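Local atomic coordinates of Pre-mRNA splicing helicase-like protein (Chaetomium thermophilum, PDB entry 4RVQ), a protein that is the spliceosomal RNA helicase Brr2, which unwinds U4/U6 snRNA during pre-mRNA splicing and carries a noncanonical PWI domain that probably mediates protein or RNA contacts. Residues 95-100 / 108-113. Residues are numbered along the deposited sequence; the frame is centred on the assembly and turned at random.
Sequences LTRLAR and DTIERE. With EDO (1,2-ethanediol), chain F.
With CG anti to its backbone N (chi1 -171°) and the chain extended from CG to NE, R97 reaches from helix 89-99 across I110 to E113 on helix 104-116. I110 is turned to meet it: CG1 stands beside its own backbone N (chi1 -65°) and lies under the centre of the R97 guanidinium, 3.6 Å from CZ. I110 CD1 continues beneath the aliphatic stem, 3.7 Å from R97 CG. The other branch of I110 serves the inner side of the interface, where CG2 packs against L98 CD1 at 3.9 Å. L98 CD1 also borders the carboxylate of E111, whose OE2 is hydrogen-bonded to Y127 of helix 120-127; that helix touches L98 as well.

At its edge the guanidinium forms a salt bridge, R97 NH1 donating to E113 OE1 at 2.8 Å. The donor arrives nearly along the C-O axis of E113, although the two planes are turned 53° apart. A water closes a second path, accepting from R97 NH2 (2.8 Å) and donating to E113 OE2 (2.6 Å). NH1 makes a further, weak hydrogen bond to O1 of an ethanediol, probably from the crystallisation liquor, which also binds E52.

These contacts join two consecutive, nearly antiparallel helices of the PWI-like domain, their local axes 9.9 Å apart. I110 thus serves two layers: CG2 meets L98 on the buried side, and CG1 and CD1 lie against R97 below the salt bridge. The direct bond and the water bridge together limit rotation of the guanidinium over this apolar branch, and its charge would be expected to stabilise ionised E113.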
loop_
_atom_site.group_PDB
_atom_site.type_symbol
_atom_site.label_atom_id
_atom_site.label_comp_id
_atom_site.label_asym_id
_atom_site.label_seq_id
_atom_site.Cartn_x
_atom_site.Cartn_y
_atom_site.Cartn_z
ATOM N N LEU A 95 1.525 -4.562 5.391
ATOM C CA LEU A 95 0.774 -4.074 6.516
ATOM C C LEU A 95 -0.728 -4.262 6.361
ATOM O O LEU A 95 -1.425 -4.439 7.364
ATOM C CB LEU A 95 1.107 -2.634 6.854
ATOM C CG LEU A 95 2.538 -2.374 7.311
ATOM C CD1 LEU A 95 2.826 -0.907 7.396
ATOM C CD2 LEU A 95 2.832 -3.128 8.598
ATOM N N THR A 96 -1.244 -4.226 5.130
ATOM C CA THR A 96 -2.649 -4.552 4.920
ATOM C C THR A 96 -2.891 -6.013 5.332
ATOM O O THR A 96 -3.855 -6.345 6.029
ATOM C CB THR A 96 -3.080 -4.294 3.482
ATOM O OG1 THR A 96 -2.935 -2.893 3.206
ATOM C CG2 THR A 96 -4.507 -4.696 3.257
ATOM N N ARG A 97 -2.034 -6.918 4.859
ATOM C CA ARG A 97 -2.150 -8.309 5.201
ATOM C C ARG A 97 -2.042 -8.505 6.716
ATOM O O ARG A 97 -2.842 -9.231 7.328
ATOM C CB ARG A 97 -1.093 -9.136 4.472
ATOM C CG ARG A 97 -1.311 -10.613 4.641
ATOM C CD ARG A 97 -0.238 -11.453 3.922
ATOM N NE ARG A 97 -0.343 -12.837 4.355
ATOM C CZ ARG A 97 0.641 -13.723 4.314
ATOM N NH1 ARG A 97 1.781 -13.405 3.760
ATOM N NH2 ARG A 97 0.477 -14.927 4.837
ATOM N N LEU A 98 -1.050 -7.900 7.324
ATOM C CA LEU A 98 -0.850 -8.050 8.767
ATOM C C LEU A 98 -2.038 -7.510 9.549
ATOM O O LEU A 98 -2.499 -8.138 10.524
ATOM C CB LEU A 98 0.473 -7.406 9.198
ATOM C CG LEU A 98 0.867 -7.565 10.668
ATOM C CD1 LEU A 98 0.948 -9.009 11.088
ATOM C CD2 LEU A 98 2.180 -6.851 10.911
ATOM N N ALA A 99 -2.550 -6.354 9.151
ATOM C CA ALA A 99 -3.684 -5.759 9.872
ATOM C C ALA A 99 -4.899 -6.657 9.840
ATOM O O ALA A 99 -5.760 -6.570 10.718
ATOM C CB ALA A 99 -4.032 -4.397 9.302
ATOM N N ARG A 100 -5.026 -7.463 8.801
ATOM C CA ARG A 100 -6.147 -8.372 8.609
ATOM C C ARG A 100 -5.943 -9.739 9.273
ATOM O O ARG A 100 -6.908 -10.527 9.270
ATOM C CB ARG A 100 -6.440 -8.498 7.102
ATOM C CG ARG A 100 -7.067 -7.243 6.583
ATOM C CD ARG A 100 -7.118 -7.128 5.059
ATOM N NE ARG A 100 -8.092 -6.080 4.681
ATOM C CZ ARG A 100 -9.395 -6.294 4.700
ATOM N NH1 ARG A 100 -9.875 -7.523 4.799
ATOM N NH2 ARG A 100 -10.234 -5.299 4.594
ATOM N N ASP A 108 2.238 -14.262 13.285
ATOM C CA ASP A 108 3.610 -14.714 13.421
ATOM C C ASP A 108 4.207 -15.044 12.045
ATOM O O ASP A 108 5.342 -14.670 11.734
ATOM C CB ASP A 108 3.683 -15.934 14.343
ATOM C CG ASP A 108 5.126 -16.377 14.575
ATOM O OD1 ASP A 108 5.854 -15.728 15.309
ATOM O OD2 ASP A 108 5.567 -17.336 13.924
ATOM N N THR A 109 3.463 -15.804 11.231
ATOM C CA THR A 109 3.906 -16.163 9.908
ATOM C C THR A 109 4.240 -14.911 9.084
ATOM O O THR A 109 5.287 -14.835 8.424
ATOM C CB THR A 109 2.832 -16.994 9.216
ATOM O OG1 THR A 109 2.743 -18.253 9.884
ATOM C CG2 THR A 109 3.155 -17.223 7.776
ATOM N N ILE A 110 3.339 -13.937 9.117
ATOM C CA ILE A 110 3.532 -12.699 8.363
ATOM C C ILE A 110 4.751 -11.928 8.862
ATOM O O ILE A 110 5.558 -11.433 8.069
ATOM C CB ILE A 110 2.263 -11.807 8.381
ATOM C CG1 ILE A 110 1.118 -12.541 7.632
ATOM C CG2 ILE A 110 2.561 -10.467 7.796
ATOM C CD1 ILE A 110 -0.269 -11.986 7.917
ATOM N N GLU A 111 4.899 -11.831 10.170
ATOM C CA GLU A 111 6.035 -11.123 10.740
ATOM C C GLU A 111 7.349 -11.796 10.360
ATOM O O GLU A 111 8.345 -11.089 10.052
ATOM C CB GLU A 111 5.856 -11.018 12.262
ATOM C CG GLU A 111 4.720 -10.103 12.640
ATOM C CD GLU A 111 4.197 -10.225 14.060
ATOM O OE1 GLU A 111 4.613 -11.100 14.834
ATOM O OE2 GLU A 111 3.327 -9.398 14.419
ATOM N N ARG A 112 7.405 -13.121 10.393
ATOM C CA ARG A 112 8.608 -13.822 9.977
ATOM C C ARG A 112 8.875 -13.589 8.496
ATOM O O ARG A 112 10.039 -13.345 8.106
ATOM C CB ARG A 112 8.489 -15.311 10.240
ATOM C CG ARG A 112 8.465 -15.710 11.671
ATOM C CD ARG A 112 8.394 -17.217 11.743
ATOM N NE ARG A 112 8.579 -17.715 13.072
ATOM C CZ ARG A 112 9.412 -18.697 13.403
ATOM N NH1 ARG A 112 10.121 -19.352 12.477
ATOM N NH2 ARG A 112 9.489 -19.057 14.662
ATOM N N GLU A 113 7.832 -13.647 7.667
ATOM C CA GLU A 113 8.025 -13.418 6.239
ATOM C C GLU A 113 8.521 -12.011 5.959
ATOM O O GLU A 113 9.421 -11.830 5.120
ATOM C CB GLU A 113 6.726 -13.696 5.460
ATOM C CG GLU A 113 6.354 -15.182 5.429
ATOM C CD GLU A 113 5.048 -15.485 4.686
ATOM O OE1 GLU A 113 4.327 -14.564 4.270
ATOM O OE2 GLU A 113 4.724 -16.700 4.522
HETATM C C1 EDO F . 2.323 -10.530 1.043
HETATM O O1 EDO F . 1.929 -11.859 1.300
HETATM C C2 EDO F . 3.068 -10.466 -0.278
HETATM O O2 EDO F . 2.118 -10.752 -1.314
HETATM O O HOH W 1 2.151 -17.051 4.037
#